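Transcobalamin-1 (Homo sapiens, PDB 4KKI) captures vitamin B12 with femtomolar affinity and shields it from stomach acid as a secreted cobalamin carrier. Local coordinates at residues Y81-R86 with Y114-I119; L97-L102 with C155-N160. One frame throughout, in Å; residues are numbered along the deposited sequence.

Interaction 1: residues Y81-R86 with Y114-I119; sequences YNVKSR and YDYHLI
In the helical alpha domain of haptocorrin, Val83 near the end of helix 69-85 packs against Tyr116 and Leu118, at the tight turn that joins helix 111-115 to helix 118-135. Val83 does the work for its side with both methyls. CG1 stands anti to the backbone N, chi1 164°, and this brings it over one face of the Tyr116 ring. The result is a CH-pi contact, with CG1 4.1 Å from the centroid of the Tyr116 ring and nearly above it, 15° off the normal. It is shifted toward the root of the ring, coming within 4.0 Å of Tyr116 CG. The other methyl, Val83 CG2, meets Leu118 CD2 at 4.2 Å. No hydrogen bond crosses, so the contact is purely apolar. His117 has a positive phi, 56°, after helix 111-115 and occupies the N-cap position of helix 118-135. Within 81-86, Ser85 OG donates to Tyr81 O at 2.9 Å and Arg86 NE to Asn82 OD1 at 3.1 Å. Beyond the contact, Leu118 continues onto helix 92-102, where it touches Leu95, Ile98, Ile99 and Leu102.

Interaction 2: residues L97-L102 with C155-N160; sequences LIILAL and CLFNGN
One face of the Phe157 ring carries a methyl of Ile99, and the edge of the same ring meets a methyl of Leu100. Ile99 CG2 sits 4.0 Å from the centroid of the Phe157 ring and 16° off its normal, a CH-pi contact displaced toward the CD1 side. The branch gets there because CG2 is the one placed trans to the Ile99 backbone N, while CG1 runs off beside that N. The approach at the rim is different: Leu100 CD2 lies near the ring plane, 3.7 Å from Phe157 CE1. Farther round, Phe157 CZ comes up to the backbone oxygen Ile99 O at 3.7 Å, a packing contact only. The ring is thus lodged against two successive residues of helix 92-102, touched by their side chains and by the helix backbone.

Leu100 CD2 has a second partner, Leu156 CD1 at 3.8 Å, and the two side chains meet roughly perpendicular. One methyl therefore bridges the last residue of helix 144-156 and the first residue beyond it. Phe157 is where the chain leaves helical geometry, and Asn158, with a positive phi of 56°, turns it onward. Just before, Cys155 is anchored by its disulfide to Cys197. Outside the two segments Phe157 also touches Tyr114, Ile119 and Lys304, and Ile99 rests on Ile113, Leu118 and Leu122.

The start of helix 144-156 supplies Tyr144, Tyr145 and Gln146 to cyanocobalamin binding, and the side chain of Leu100 is about 9 Å from the ligand. The contact joins helix 92-102 to the C-terminal end of helix 144-156 within the alpha6-alpha6 helical barrel of the N-terminal domain.

Interactions 1 and 2 lie in the N-terminal alpha domain with centres about 13 Å apart, on the same side of the chain's centre. Helix 92-102 follows helix 69-85 and precedes helix 111-115, so the segments of the two contacts alternate along the chain: 81-86, then 97-102, then 114-119, then 155-160. They also touch directly, as Ile99 CD1 packs on Leu118 O at 3.4 Å and Ile119 CD1 on Phe157 O at 3.5 Å. The first turn of helix 118-135 faces both: Leu118 belongs to interaction 1, and Leu118 and Ile119 touch Ile99 and Phe157 of interaction 2, so that helices 69-85, 92-102, 118-135 and 144-156 are packed together in one part of the alpha domain.

Interaction 1: residues Y81-R86 with Y114-I119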
loop_
_atom_site.group_PDB
_atom_site.type_symbol
_atom_site.label_atom_id
_atom_site.label_comp_id
_atom_site.label_asym_id
_atom_site.label_seq_id
_atom_site.Cartn_x
_atom_site.Cartn_y
_atom_site.Cartn_z
ATOM N N TYR A 81 5.398 -5.399 20.937
ATOM C CA TYR A 81 6.836 -5.195 20.818
ATOM C C TYR A 81 7.169 -3.768 20.396
ATOM O O TYR A 81 7.989 -3.102 21.028
ATOM C CB TYR A 81 7.444 -6.189 19.829
ATOM C CG TYR A 81 8.867 -5.860 19.442
ATOM C CD1 TYR A 81 9.913 -6.051 20.336
ATOM C CD2 TYR A 81 9.165 -5.357 18.183
ATOM C CE1 TYR A 81 11.216 -5.750 19.986
ATOM C CE2 TYR A 81 10.463 -5.052 17.824
ATOM C CZ TYR A 81 11.485 -5.251 18.729
ATOM O OH TYR A 81 12.778 -4.950 18.372
ATOM N N ASN A 82 6.529 -3.303 19.329
ATOM C CA ASN A 82 6.770 -1.957 18.824
ATOM C C ASN A 82 6.354 -0.871 19.813
ATOM O O ASN A 82 7.042 0.136 19.962
ATOM C CB ASN A 82 6.074 -1.747 17.477
ATOM C CG ASN A 82 6.777 -2.469 16.341
ATOM O OD1 ASN A 82 7.754 -1.969 15.786
ATOM N ND2 ASN A 82 6.278 -3.649 15.988
ATOM N N VAL A 83 5.232 -1.083 20.492
ATOM C CA VAL A 83 4.734 -0.105 21.452
ATOM C C VAL A 83 5.657 0.020 22.664
ATOM O O VAL A 83 5.931 1.125 23.135
ATOM C CB VAL A 83 3.295 -0.444 21.910
ATOM C CG1 VAL A 83 2.933 0.315 23.178
ATOM C CG2 VAL A 83 2.300 -0.137 20.797
ATOM N N LYS A 84 6.157 -1.112 23.147
ATOM C CA LYS A 84 6.912 -1.132 24.393
ATOM C C LYS A 84 8.384 -0.751 24.241
ATOM O O LYS A 84 9.065 -0.510 25.238
ATOM C CB LYS A 84 6.801 -2.502 25.070
ATOM C CG LYS A 84 7.795 -3.536 24.560
ATOM C CD LYS A 84 7.667 -4.849 25.320
ATOM C CE LYS A 84 8.803 -5.802 24.981
ATOM N NZ LYS A 84 10.128 -5.259 25.392
ATOM N N SER A 85 8.883 -0.692 23.010
ATOM C CA SER A 85 10.314 -0.461 22.824
ATOM C C SER A 85 10.729 0.142 21.481
ATOM O O SER A 85 11.916 0.155 21.154
ATOM C CB SER A 85 11.088 -1.761 23.060
ATOM O OG SER A 85 10.671 -2.772 22.158
ATOM N N ARG A 86 9.774 0.646 20.708
ATOM C CA ARG A 86 10.103 1.227 19.407
ATOM C C ARG A 86 9.017 2.172 18.905
ATOM O O ARG A 86 8.997 2.536 17.728
ATOM C CB ARG A 86 10.340 0.123 18.373
ATOM C CG ARG A 86 11.386 0.471 17.326
ATOM C CD ARG A 86 11.293 -0.448 16.120
ATOM N NE ARG A 86 10.175 -0.096 15.248
ATOM C CZ ARG A 86 10.272 0.718 14.202
ATOM N NH1 ARG A 86 11.440 1.266 13.894
ATOM N NH2 ARG A 86 9.204 0.985 13.462
ATOM N N TYR A 114 -6.918 2.199 23.182
ATOM C CA TYR A 114 -7.191 3.198 24.205
ATOM C C TYR A 114 -6.318 3.017 25.442
ATOM O O TYR A 114 -6.078 3.970 26.183
ATOM C CB TYR A 114 -8.678 3.189 24.562
ATOM C CG TYR A 114 -9.564 3.305 23.343
ATOM C CD1 TYR A 114 -9.735 4.526 22.701
ATOM C CD2 TYR A 114 -10.214 2.194 22.821
ATOM C CE1 TYR A 114 -10.537 4.640 21.581
ATOM C CE2 TYR A 114 -11.019 2.298 21.702
ATOM C CZ TYR A 114 -11.176 3.523 21.086
ATOM O OH TYR A 114 -11.975 3.633 19.972
ATOM N N ASP A 115 -5.834 1.799 25.657
ATOM C CA ASP A 115 -4.945 1.526 26.782
ATOM C C ASP A 115 -3.531 2.031 26.511
ATOM O O ASP A 115 -2.785 2.338 27.440
ATOM C CB ASP A 115 -4.922 0.030 27.112
ATOM C CG ASP A 115 -6.229 -0.457 27.712
ATOM O OD1 ASP A 115 -6.964 0.371 28.294
ATOM O OD2 ASP A 115 -6.521 -1.667 27.605
ATOM N N TYR A 116 -3.170 2.120 25.233
ATOM C CA TYR A 116 -1.847 2.598 24.846
ATOM C C TYR A 116 -1.906 4.023 24.306
ATOM O O TYR A 116 -0.874 4.611 23.975
ATOM C CB TYR A 116 -1.228 1.676 23.792
ATOM C CG TYR A 116 -0.931 0.274 24.276
ATOM C CD1 TYR A 116 -0.593 0.030 25.601
ATOM C CD2 TYR A 116 -0.990 -0.807 23.404
ATOM C CE1 TYR A 116 -0.320 -1.252 26.045
ATOM C CE2 TYR A 116 -0.719 -2.091 23.838
ATOM C CZ TYR A 116 -0.386 -2.308 25.159
ATOM O OH TYR A 116 -0.116 -3.587 25.592
ATOM N N HIS A 117 -3.118 4.566 24.221
ATOM C CA HIS A 117 -3.352 5.903 23.674
ATOM C C HIS A 117 -2.792 6.058 22.261
ATOM O O HIS A 117 -2.136 7.053 21.944
ATOM C CB HIS A 117 -2.795 6.982 24.609
ATOM C CG HIS A 117 -3.576 7.135 25.877
ATOM N ND1 HIS A 117 -4.464 8.170 26.083
ATOM C CD2 HIS A 117 -3.619 6.375 26.996
ATOM C CE1 HIS A 117 -5.012 8.045 27.279
ATOM N NE2 HIS A 117 -4.516 6.964 27.853
ATOM N N LEU A 118 -3.066 5.071 21.417
ATOM C CA LEU A 118 -2.532 5.041 20.061
ATOM C C LEU A 118 -3.112 6.147 19.187
ATOM O O LEU A 118 -2.439 6.655 18.289
ATOM C CB LEU A 118 -2.778 3.673 19.420
ATOM C CG LEU A 118 -2.141 2.490 20.153
ATOM C CD1 LEU A 118 -2.330 1.197 19.370
ATOM C CD2 LEU A 118 -0.666 2.755 20.414
ATOM N N ILE A 119 -4.363 6.510 19.449
ATOM C CA ILE A 119 -5.016 7.580 18.707
ATOM C C ILE A 119 -4.312 8.903 18.987
ATOM O O ILE A 119 -4.015 9.666 18.067
ATOM C CB ILE A 119 -6.511 7.695 19.069
ATOM C CG1 ILE A 119 -7.271 6.452 18.601
ATOM C CG2 ILE A 119 -7.124 8.939 18.449
ATOM C CD1 ILE A 119 -8.754 6.495 18.916
#

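Interaction 2: residues L97-L102 with C155-N160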
loop_
_atom_site.group_PDB
_atom_site.type_symbol
_atom_site.label_atom_id
_atom_site.label_comp_id
_atom_site.label_asym_id
_atom_site.label_seq_id
_atom_site.Cartn_x
_atom_site.Cartn_y
_atom_site.Cartn_z
ATOM N N LEU A 97 -2.235 1.843 10.529
ATOM C CA LEU A 97 -2.642 0.475 10.211
ATOM C C LEU A 97 -2.879 -0.346 11.472
ATOM O O LEU A 97 -3.777 -1.186 11.512
ATOM C CB LEU A 97 -1.602 -0.215 9.327
ATOM C CG LEU A 97 -1.580 0.189 7.852
ATOM C CD1 LEU A 97 -0.427 -0.492 7.135
ATOM C CD2 LEU A 97 -2.903 -0.149 7.177
ATOM N N ILE A 98 -2.066 -0.106 12.496
ATOM C CA ILE A 98 -2.220 -0.804 13.766
ATOM C C ILE A 98 -3.581 -0.497 14.370
ATOM O O ILE A 98 -4.310 -1.400 14.781
ATOM C CB ILE A 98 -1.108 -0.427 14.759
ATOM C CG1 ILE A 98 0.216 -1.052 14.319
ATOM C CG2 ILE A 98 -1.458 -0.891 16.167
ATOM C CD1 ILE A 98 1.378 -0.706 15.213
ATOM N N ILE A 99 -3.925 0.785 14.398
ATOM C CA ILE A 99 -5.204 1.225 14.934
ATOM C C ILE A 99 -6.363 0.642 14.125
ATOM O O ILE A 99 -7.350 0.176 14.694
ATOM C CB ILE A 99 -5.295 2.765 14.971
ATOM C CG1 ILE A 99 -4.209 3.332 15.893
ATOM C CG2 ILE A 99 -6.679 3.213 15.421
ATOM C CD1 ILE A 99 -4.158 4.845 15.949
ATOM N N LEU A 100 -6.228 0.656 12.802
ATOM C CA LEU A 100 -7.266 0.119 11.929
ATOM C C LEU A 100 -7.453 -1.376 12.159
ATOM O O LEU A 100 -8.577 -1.850 12.300
ATOM C CB LEU A 100 -6.944 0.387 10.457
ATOM C CG LEU A 100 -6.940 1.849 10.003
ATOM C CD1 LEU A 100 -6.465 1.951 8.561
ATOM C CD2 LEU A 100 -8.316 2.482 10.167
ATOM N N ALA A 101 -6.344 -2.107 12.205
ATOM C CA ALA A 101 -6.385 -3.548 12.433
ATOM C C ALA A 101 -6.985 -3.907 13.794
ATOM O O ALA A 101 -7.708 -4.891 13.918
ATOM C CB ALA A 101 -4.994 -4.148 12.294
ATOM N N LEU A 102 -6.685 -3.104 14.811
ATOM C CA LEU A 102 -7.168 -3.381 16.160
ATOM C C LEU A 102 -8.635 -2.999 16.341
ATOM O O LEU A 102 -9.294 -3.468 17.267
ATOM C CB LEU A 102 -6.312 -2.657 17.206
ATOM C CG LEU A 102 -4.916 -3.217 17.489
ATOM C CD1 LEU A 102 -4.130 -2.269 18.386
ATOM C CD2 LEU A 102 -5.005 -4.601 18.120
ATOM N N CYS A 155 -10.095 9.747 11.445
ATOM C CA CYS A 155 -11.494 9.996 11.117
ATOM C C CYS A 155 -12.413 8.875 11.599
ATOM O O CYS A 155 -13.452 9.132 12.209
ATOM C CB CYS A 155 -11.656 10.189 9.608
ATOM S SG CYS A 155 -13.362 10.242 9.053
ATOM N N LEU A 156 -12.026 7.632 11.323
ATOM C CA LEU A 156 -12.830 6.469 11.697
ATOM C C LEU A 156 -12.940 6.269 13.209
ATOM O O LEU A 156 -13.902 5.671 13.689
ATOM C CB LEU A 156 -12.260 5.201 11.060
ATOM C CG LEU A 156 -12.483 5.016 9.560
ATOM C CD1 LEU A 156 -11.685 3.825 9.045
ATOM C CD2 LEU A 156 -13.965 4.831 9.275
ATOM N N PHE A 157 -11.955 6.760 13.953
ATOM C CA PHE A 157 -11.920 6.526 15.395
ATOM C C PHE A 157 -12.034 7.810 16.213
ATOM O O PHE A 157 -11.597 7.866 17.362
ATOM C CB PHE A 157 -10.670 5.725 15.780
ATOM C CG PHE A 157 -10.650 4.340 15.202
ATOM C CD1 PHE A 157 -10.173 4.117 13.922
ATOM C CD2 PHE A 157 -11.127 3.263 15.931
ATOM C CE1 PHE A 157 -10.164 2.845 13.380
ATOM C CE2 PHE A 157 -11.118 1.988 15.395
ATOM C CZ PHE A 157 -10.638 1.780 14.117
ATOM N N ASN A 158 -12.632 8.830 15.604
ATOM C CA ASN A 158 -12.924 10.091 16.280
ATOM C C ASN A 158 -11.703 10.754 16.906
ATOM O O ASN A 158 -11.785 11.321 17.994
ATOM C CB ASN A 158 -14.012 9.894 17.340
ATOM C CG ASN A 158 -15.330 9.445 16.743
ATOM O OD1 ASN A 158 -15.786 8.329 16.990
ATOM N ND2 ASN A 158 -15.949 10.314 15.954
ATOM N N GLY A 159 -10.571 10.670 16.217
ATOM C CA GLY A 159 -9.365 11.337 16.666
ATOM C C GLY A 159 -9.418 12.806 16.303
ATOM O O GLY A 159 -10.227 13.216 15.471
ATOM N N ASN A 160 -8.558 13.604 16.925
ATOM C CA ASN A 160 -8.541 15.037 16.669
ATOM C C ASN A 160 -7.640 15.394 15.491
ATOM O O ASN A 160 -6.431 15.167 15.527
ATOM C CB ASN A 160 -8.120 15.804 17.925
ATOM C CG ASN A 160 -8.519 17.268 17.879
ATOM O OD1 ASN A 160 -8.332 17.948 16.869
ATOM N ND2 ASN A 160 -9.081 17.761 18.978
#